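Local coordinates for protein (2Z,6E)-hedycaryol synthase (Kitasatospora setae, PDB 4MC3) that catalyses the magnesium-dependent 1,11-cyclization of (2E,6E)-farnesyl diphosphate to (2Z,6E)-hedycaryol, with release of diphosphate, at residues Y58-R62 against D294-N298; W138-F142 against D186-L190; L172-M176 against L209-G213. All blocks are in the same frame, centred on the assembly; numbering follows the deposited sequence.

In the fold
All three contacts join helices of a single all-helical class I terpene synthase fold. Contact 1 ties helix 52-59 and the turn after it to helix 286-309, the last helix of the modelled chain, so it brackets the other two in sequence. Contacts 2 and 3 interlace, their segments alternating along helices 136-160, 168-178, 181-188 and 204-225. The centre of contact 1 lies about 14 Å from that of contact 2 and about 17 Å from that of contact 3; contact 1 touches both, through Trp60 and Asn298 at Asp188 and through Tyr295 at Arg210. Contacts 2 and 3, with centres about 17 Å apart, do not touch. The helices they join surround the cavity that holds nerolidol.

Contact 1: Y58-R62 against D294-N298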
loop_
_atom_site.group_PDB
_atom_site.type_symbol
_atom_site.label_atom_id
_atom_site.label_comp_id
_atom_site.label_asym_id
_atom_site.label_seq_id
_atom_site.Cartn_x
_atom_site.Cartn_y
_atom_site.Cartn_z
ATOM N N TYR A 58 8.820 -2.906 -7.623
ATOM C CA TYR A 58 9.308 -1.845 -6.726
ATOM C C TYR A 58 8.801 -1.982 -5.271
ATOM O O TYR A 58 9.434 -1.517 -4.313
ATOM C CB TYR A 58 8.933 -0.448 -7.202
ATOM C CG TYR A 58 9.765 0.071 -8.367
ATOM C CD1 TYR A 58 9.199 0.377 -9.569
ATOM C CD2 TYR A 58 11.147 0.199 -8.237
ATOM C CE1 TYR A 58 9.989 0.902 -10.625
ATOM C CE2 TYR A 58 11.941 0.666 -9.273
ATOM C CZ TYR A 58 11.349 1.031 -10.465
ATOM O OH TYR A 58 12.146 1.500 -11.493
ATOM N N VAL A 59 7.645 -2.617 -5.105
ATOM C CA VAL A 59 7.145 -2.874 -3.752
ATOM C C VAL A 59 7.933 -3.944 -2.998
ATOM O O VAL A 59 8.214 -3.825 -1.811
ATOM C CB VAL A 59 5.618 -3.253 -3.756
ATOM C CG1 VAL A 59 5.185 -3.591 -2.339
ATOM C CG2 VAL A 59 4.781 -2.122 -4.339
ATOM N N TRP A 60 8.255 -5.039 -3.720
ATOM C CA TRP A 60 8.918 -6.198 -3.189
ATOM C C TRP A 60 10.214 -6.482 -3.915
ATOM O O TRP A 60 10.387 -7.576 -4.460
ATOM C CB TRP A 60 8.013 -7.455 -3.225
ATOM C CG TRP A 60 6.700 -7.269 -2.544
ATOM C CD1 TRP A 60 6.457 -7.215 -1.197
ATOM C CD2 TRP A 60 5.432 -7.155 -3.179
ATOM N NE1 TRP A 60 5.109 -7.022 -0.969
ATOM C CE2 TRP A 60 4.463 -6.975 -2.172
ATOM C CE3 TRP A 60 5.013 -7.142 -4.523
ATOM C CZ2 TRP A 60 3.124 -6.858 -2.474
ATOM C CZ3 TRP A 60 3.693 -6.984 -4.816
ATOM C CH2 TRP A 60 2.748 -6.826 -3.788
ATOM N N PRO A 61 11.170 -5.522 -3.887
ATOM C CA PRO A 61 12.421 -5.740 -4.645
ATOM C C PRO A 61 13.255 -6.914 -4.234
ATOM O O PRO A 61 14.022 -7.423 -5.050
ATOM C CB PRO A 61 13.186 -4.416 -4.455
ATOM C CG PRO A 61 12.631 -3.874 -3.136
ATOM C CD PRO A 61 11.146 -4.220 -3.233
ATOM N N ARG A 62 13.117 -7.363 -2.977
ATOM C CA ARG A 62 13.907 -8.441 -2.428
ATOM C C ARG A 62 13.208 -9.806 -2.451
ATOM O O ARG A 62 13.751 -10.794 -1.945
ATOM C CB ARG A 62 14.311 -8.102 -0.990
ATOM C CG ARG A 62 15.157 -6.810 -1.015
ATOM C CD ARG A 62 15.493 -6.355 0.398
ATOM N NE ARG A 62 16.287 -5.120 0.364
ATOM C CZ ARG A 62 17.047 -4.673 1.377
ATOM N NH1 ARG A 62 17.095 -5.364 2.496
ATOM N NH2 ARG A 62 17.776 -3.568 1.254
ATOM N N ASP A 294 15.217 -6.508 7.867
ATOM C CA ASP A 294 15.051 -6.619 6.421
ATOM C C ASP A 294 13.669 -6.027 6.037
ATOM O O ASP A 294 13.548 -5.330 5.013
ATOM C CB ASP A 294 15.183 -8.086 5.988
ATOM C CG ASP A 294 15.624 -8.289 4.538
ATOM O OD1 ASP A 294 16.285 -9.321 4.263
ATOM O OD2 ASP A 294 15.311 -7.497 3.643
ATOM N N TYR A 295 12.630 -6.373 6.795
ATOM C CA TYR A 295 11.298 -5.797 6.535
ATOM C C TYR A 295 11.343 -4.280 6.582
ATOM O O TYR A 295 10.829 -3.612 5.697
ATOM C CB TYR A 295 10.333 -6.322 7.573
ATOM C CG TYR A 295 8.923 -5.830 7.568
ATOM C CD1 TYR A 295 7.952 -6.509 6.875
ATOM C CD2 TYR A 295 8.540 -4.734 8.294
ATOM C CE1 TYR A 295 6.623 -6.124 6.956
ATOM C CE2 TYR A 295 7.231 -4.286 8.333
ATOM C CZ TYR A 295 6.273 -4.998 7.648
ATOM O OH TYR A 295 4.971 -4.591 7.797
ATOM N N ALA A 296 11.971 -3.705 7.600
ATOM C CA ALA A 296 12.053 -2.249 7.724
ATOM C C ALA A 296 12.905 -1.596 6.622
ATOM O O ALA A 296 12.583 -0.510 6.110
ATOM C CB ALA A 296 12.628 -1.884 9.078
ATOM N N ALA A 297 13.968 -2.260 6.189
ATOM C CA ALA A 297 14.717 -1.778 5.021
ATOM C C ALA A 297 13.913 -1.768 3.757
ATOM O O ALA A 297 14.099 -0.898 2.879
ATOM C CB ALA A 297 16.014 -2.587 4.805
ATOM N N ASN A 298 12.985 -2.715 3.630
ATOM C CA ASN A 298 12.108 -2.749 2.457
ATOM C C ASN A 298 11.092 -1.596 2.485
ATOM O O ASN A 298 10.765 -1.000 1.451
ATOM C CB ASN A 298 11.360 -4.105 2.376
ATOM C CG ASN A 298 10.639 -4.255 1.093
ATOM O OD1 ASN A 298 9.373 -4.189 1.028
ATOM N ND2 ASN A 298 11.393 -4.395 0.062
#
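Arg62 points its extended side chain at helix 286-309, so that the guanidinium meets Asp294 and the methyl of Ala297, whose CB is 3.8 Å from Arg62 NH1. There Arg62 NH1 donates to Asp294 OD2 at 3.0 Å, a salt bridge formed near the plane of the guanidinium. Both charges have further partners: Arg62 NE pairs with Glu16, and Asp294 OD2 with Arg191. Further along the helix, the side chain of Asn298 reaches the turn that follows helix 52-59, lying against Val59 and Pro61. Trp60 is the first residue to leave helical geometry; its CA-to-CB bond points away from 294-298, and its NE1 is hydrogen-bonded to Leu184 O in helix 181-188. Val59, likewise directed away, has its side chain about 5 Å from the bound nerolidol. The contact thus joins the end of helix 52-59 to helix 286-309 beside the active-site cavity of the terpene synthase fold. Its chemistry is mainly polar, an ionic link at the exposed edge giving way to a buried asparagine side chain against the turn.

Contact 2: W138-F142 against D186-L190; sequences WCDAF and DLDEL
Helix 136-160 supplies 138-142, alpha-helical throughout, while 186-190 starts in helix 181-188 and is 3-10 at 189-190. The backbones come closest at Phe142 and Asp186, whose CA atoms are 6.0 Å apart. Trp138, with chi1 t and chi2 near 87°, sends its indole across the gap, and its NE1 donates to Asp186 O at 2.8 Å. Asp186 O also accepts from Glu189 N at 3.1 Å. Trp138 CH2 meets Leu187 CD2 (chi1 m, chi2 t) at 4.0 Å, Trp138 CZ2 meets Leu190 CD1 (chi1 m, chi2 p) at 3.6 Å, and Trp138 CD1 lies 3.5 Å from Glu189 OE2, which pairs with Arg201. Ala141 points its CB toward 186-190. Phe142, also t, sets CE1 3.8 Å from Leu187 CG, and its CA lies 3.4 Å from OD2 of Asp186 (chi1 m), hydrogen-bonded to His145. This is buried helix packing within the terpene synthase domain, the side chain of Phe142 about 8 Å from that of Phe149, which is important for stabilizing the C-11 cation. The indole-to-carbonyl hydrogen bond satisfies the ring nitrogen, while benzo carbons CZ2 and CH2 meet leucine methyls and CD1 lies beside a carboxylate.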
loop_
_atom_site.group_PDB
_atom_site.type_symbol
_atom_site.label_atom_id
_atom_site.label_comp_id
_atom_site.label_asym_id
_atom_site.label_seq_id
_atom_site.Cartn_x
_atom_site.Cartn_y
_atom_site.Cartn_z
ATOM N N TRP A 138 -0.635 -13.216 11.315
ATOM C CA TRP A 138 -0.380 -12.532 10.016
ATOM C C TRP A 138 -1.660 -12.360 9.212
ATOM O O TRP A 138 -1.954 -11.320 8.693
ATOM C CB TRP A 138 0.667 -13.275 9.204
ATOM C CG TRP A 138 0.942 -12.589 7.897
ATOM C CD1 TRP A 138 1.846 -11.585 7.707
ATOM C CD2 TRP A 138 0.308 -12.817 6.659
ATOM N NE1 TRP A 138 1.769 -11.135 6.414
ATOM C CE2 TRP A 138 0.839 -11.875 5.744
ATOM C CE3 TRP A 138 -0.715 -13.669 6.215
ATOM C CZ2 TRP A 138 0.401 -11.780 4.445
ATOM C CZ3 TRP A 138 -1.182 -13.559 4.911
ATOM C CH2 TRP A 138 -0.606 -12.584 4.019
ATOM N N CYS A 139 -2.463 -13.412 9.129
ATOM C CA CYS A 139 -3.708 -13.385 8.371
ATOM C C CYS A 139 -4.611 -12.289 8.904
ATOM O O CYS A 139 -5.207 -11.530 8.151
ATOM C CB CYS A 139 -4.425 -14.740 8.350
ATOM S SG CYS A 139 -3.565 -16.066 7.488
ATOM N N ASP A 140 -4.714 -12.211 10.225
ATOM C CA ASP A 140 -5.576 -11.209 10.841
ATOM C C ASP A 140 -5.053 -9.774 10.521
ATOM O O ASP A 140 -5.841 -8.842 10.305
ATOM C CB ASP A 140 -5.619 -11.399 12.346
ATOM C CG ASP A 140 -6.463 -12.567 12.768
ATOM O OD1 ASP A 140 -7.239 -13.115 11.965
ATOM O OD2 ASP A 140 -6.385 -12.904 13.966
ATOM N N ALA A 141 -3.724 -9.589 10.517
ATOM C CA ALA A 141 -3.115 -8.275 10.230
ATOM C C ALA A 141 -3.406 -7.896 8.791
ATOM O O ALA A 141 -3.854 -6.785 8.509
ATOM C CB ALA A 141 -1.636 -8.313 10.473
ATOM N N PHE A 142 -3.217 -8.843 7.874
ATOM C CA PHE A 142 -3.463 -8.598 6.443
ATOM C C PHE A 142 -4.943 -8.261 6.215
ATOM O O PHE A 142 -5.234 -7.256 5.542
ATOM C CB PHE A 142 -3.075 -9.823 5.574
ATOM C CG PHE A 142 -3.360 -9.612 4.131
ATOM C CD1 PHE A 142 -2.398 -9.042 3.302
ATOM C CD2 PHE A 142 -4.591 -9.917 3.580
ATOM C CE1 PHE A 142 -2.647 -8.799 1.986
ATOM C CE2 PHE A 142 -4.885 -9.625 2.231
ATOM C CZ PHE A 142 -3.883 -9.113 1.413
ATOM N N ASP A 186 2.578 -6.148 4.420
ATOM C CA ASP A 186 2.280 -7.439 5.009
ATOM C C ASP A 186 2.738 -8.599 4.106
ATOM O O ASP A 186 3.244 -9.631 4.570
ATOM C CB ASP A 186 0.781 -7.597 5.301
ATOM C CG ASP A 186 0.265 -6.684 6.409
ATOM O OD1 ASP A 186 1.014 -6.284 7.304
ATOM O OD2 ASP A 186 -0.961 -6.373 6.320
ATOM N N LEU A 187 2.508 -8.500 2.794
ATOM C CA LEU A 187 2.907 -9.533 1.872
ATOM C C LEU A 187 4.410 -9.717 1.774
ATOM O O LEU A 187 4.872 -10.825 1.398
ATOM C CB LEU A 187 2.271 -9.309 0.487
ATOM C CG LEU A 187 0.743 -9.475 0.344
ATOM C CD1 LEU A 187 0.162 -8.887 -0.903
ATOM C CD2 LEU A 187 0.369 -10.983 0.451
ATOM N N ASP A 188 5.193 -8.693 2.105
ATOM C CA ASP A 188 6.640 -8.822 2.116
ATOM C C ASP A 188 7.106 -9.879 3.139
ATOM O O ASP A 188 8.178 -10.469 2.980
ATOM C CB ASP A 188 7.313 -7.498 2.416
ATOM C CG ASP A 188 8.831 -7.494 2.124
ATOM O OD1 ASP A 188 9.222 -8.019 1.066
ATOM O OD2 ASP A 188 9.605 -6.996 2.997
ATOM N N GLU A 189 6.288 -10.177 4.154
ATOM C CA GLU A 189 6.691 -11.157 5.152
ATOM C C GLU A 189 6.826 -12.560 4.517
ATOM O O GLU A 189 7.554 -13.388 5.046
ATOM C CB GLU A 189 5.744 -11.190 6.317
ATOM C CG GLU A 189 5.678 -9.915 7.097
ATOM C CD GLU A 189 4.958 -10.059 8.439
ATOM O OE1 GLU A 189 5.237 -11.055 9.169
ATOM O OE2 GLU A 189 4.113 -9.182 8.770
ATOM N N LEU A 190 6.149 -12.816 3.404
ATOM C CA LEU A 190 6.197 -14.109 2.762
ATOM C C LEU A 190 7.621 -14.437 2.274
ATOM O O LEU A 190 7.957 -15.623 2.145
ATOM C CB LEU A 190 5.220 -14.181 1.625
ATOM C CG LEU A 190 3.780 -14.547 1.988
ATOM C CD1 LEU A 190 3.084 -13.650 2.936
ATOM C CD2 LEU A 190 2.890 -14.629 0.779
#

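Contact 3: L172-M176 against L209-G213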
loop_
_atom_site.group_PDB
_atom_site.type_symbol
_atom_site.label_atom_id
_atom_site.label_comp_id
_atom_site.label_asym_id
_atom_site.label_seq_id
_atom_site.Cartn_x
_atom_site.Cartn_y
_atom_site.Cartn_z
ATOM N N LEU A 172 -5.302 12.145 6.470
ATOM C CA LEU A 172 -4.076 11.339 6.544
ATOM C C LEU A 172 -4.319 9.985 7.237
ATOM O O LEU A 172 -3.713 8.970 6.903
ATOM C CB LEU A 172 -2.919 12.085 7.242
ATOM C CG LEU A 172 -2.463 13.395 6.616
ATOM C CD1 LEU A 172 -1.330 14.039 7.440
ATOM C CD2 LEU A 172 -2.000 13.146 5.207
ATOM N N ASP A 173 -5.216 9.972 8.198
ATOM C CA ASP A 173 -5.526 8.754 8.937
ATOM C C ASP A 173 -6.083 7.712 7.973
ATOM O O ASP A 173 -5.771 6.515 8.141
ATOM C CB ASP A 173 -6.561 9.020 10.009
ATOM C CG ASP A 173 -5.995 9.691 11.253
ATOM O OD1 ASP A 173 -4.760 9.729 11.440
ATOM O OD2 ASP A 173 -6.815 10.066 12.133
ATOM N N ARG A 174 -6.894 8.111 7.018
ATOM C CA ARG A 174 -7.443 7.193 5.993
ATOM C C ARG A 174 -6.500 6.963 4.806
ATOM O O ARG A 174 -6.410 5.815 4.260
ATOM C CB ARG A 174 -8.832 7.561 5.555
ATOM C CG ARG A 174 -8.939 8.715 4.660
ATOM C CD ARG A 174 -10.413 8.835 4.208
ATOM N NE ARG A 174 -10.536 10.081 3.508
ATOM C CZ ARG A 174 -10.759 11.261 4.114
ATOM N NH1 ARG A 174 -10.819 12.356 3.391
ATOM N NH2 ARG A 174 -10.924 11.340 5.434
ATOM N N ARG A 175 -5.718 7.986 4.455
ATOM C CA ARG A 175 -4.812 7.914 3.333
ATOM C C ARG A 175 -3.707 6.871 3.556
ATOM O O ARG A 175 -3.227 6.246 2.598
ATOM C CB ARG A 175 -4.193 9.288 3.034
ATOM C CG ARG A 175 -3.406 9.346 1.780
ATOM C CD ARG A 175 -4.213 9.065 0.555
ATOM N NE ARG A 175 -3.453 9.357 -0.643
ATOM C CZ ARG A 175 -3.192 8.486 -1.608
ATOM N NH1 ARG A 175 -3.667 7.227 -1.574
ATOM N NH2 ARG A 175 -2.444 8.877 -2.596
ATOM N N MET A 176 -3.257 6.697 4.797
ATOM C CA MET A 176 -2.232 5.676 5.075
ATOM C C MET A 176 -2.750 4.289 4.698
ATOM O O MET A 176 -1.945 3.435 4.375
ATOM C CB MET A 176 -1.673 5.685 6.475
ATOM C CG MET A 176 -2.577 5.301 7.551
ATOM S SD MET A 176 -1.660 4.797 9.086
ATOM C CE MET A 176 -0.880 3.217 8.816
ATOM N N LEU A 209 6.872 3.592 11.800
ATOM C CA LEU A 209 7.515 3.420 10.481
ATOM C C LEU A 209 6.487 3.179 9.376
ATOM O O LEU A 209 6.602 3.776 8.280
ATOM C CB LEU A 209 8.487 2.208 10.557
ATOM C CG LEU A 209 9.211 1.821 9.257
ATOM C CD1 LEU A 209 10.062 2.941 8.717
ATOM C CD2 LEU A 209 10.047 0.570 9.504
ATOM N N ARG A 210 5.558 2.279 9.645
ATOM C CA ARG A 210 4.531 1.897 8.664
ATOM C C ARG A 210 3.699 3.153 8.296
ATOM O O ARG A 210 3.470 3.425 7.125
ATOM C CB ARG A 210 3.624 0.805 9.251
ATOM C CG ARG A 210 2.450 0.332 8.404
ATOM C CD ARG A 210 1.571 -0.729 9.059
ATOM N NE ARG A 210 2.379 -1.905 9.328
ATOM C CZ ARG A 210 2.767 -2.362 10.542
ATOM N NH1 ARG A 210 2.352 -1.837 11.661
ATOM N NH2 ARG A 210 3.579 -3.415 10.590
ATOM N N ARG A 211 3.246 3.906 9.280
ATOM C CA ARG A 211 2.452 5.098 9.015
ATOM C C ARG A 211 3.227 6.143 8.261
ATOM O O ARG A 211 2.748 6.683 7.233
ATOM C CB ARG A 211 1.876 5.685 10.320
ATOM C CG ARG A 211 1.199 7.043 10.068
ATOM C CD ARG A 211 0.585 7.595 11.347
ATOM N NE ARG A 211 0.190 8.977 11.120
ATOM C CZ ARG A 211 -1.045 9.444 10.962
ATOM N NH1 ARG A 211 -2.103 8.667 11.017
ATOM N NH2 ARG A 211 -1.191 10.751 10.782
ATOM N N ALA A 212 4.443 6.457 8.702
ATOM C CA ALA A 212 5.217 7.483 8.046
ATOM C C ALA A 212 5.625 7.108 6.658
ATOM O O ALA A 212 5.617 7.954 5.732
ATOM C CB ALA A 212 6.432 7.848 8.883
ATOM N N GLY A 213 6.017 5.845 6.451
ATOM C CA GLY A 213 6.379 5.411 5.133
ATOM C C GLY A 213 5.188 5.475 4.194
ATOM O O GLY A 213 5.294 5.928 3.029
HETATM O O HOH W 1 -3.362 12.603 10.980
#
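A salt bridge links Asp173 and Arg211, Arg211 NH1 donating to Asp173 OD1 at 2.9 Å near the guanidinium plane. One water reinforces it, donating to Asp173 OD1 at 3.2 Å and accepting from Arg211 NH2 at 2.9 Å, so that both terminal nitrogens are joined to the same carboxylate oxygen, one directly and one through the water. The CA-to-CB bond of Asp173 points away from helix 204-225, but its carboxylate comes back nearer to meet Arg211, whose chi1 to chi3 are all t. Beneath this link Arg211 passes Leu172, with its NH2 4.2 Å from Leu172 CB, and Met176, whose SD lies 3.8 Å from Arg211 CG. Met176 CE reaches Arg210 CG at 4.4 Å, while the guanidinium of Arg210 turns to Arg201 O. The axes of 172-176 and 209-213 cross at 97°, 10.2 Å apart at closest approach, and Met176 also packs on Ala214 and Leu215. Between Asp173 and Met176 comes Arg175, which makes no contact here but probably binds the substrate, as in related synthases, and pairs with Asp222. A charged, hydrated edge over a thioether and leucine interior thus joins this active-site helix to the helix on which the NSE motif begins.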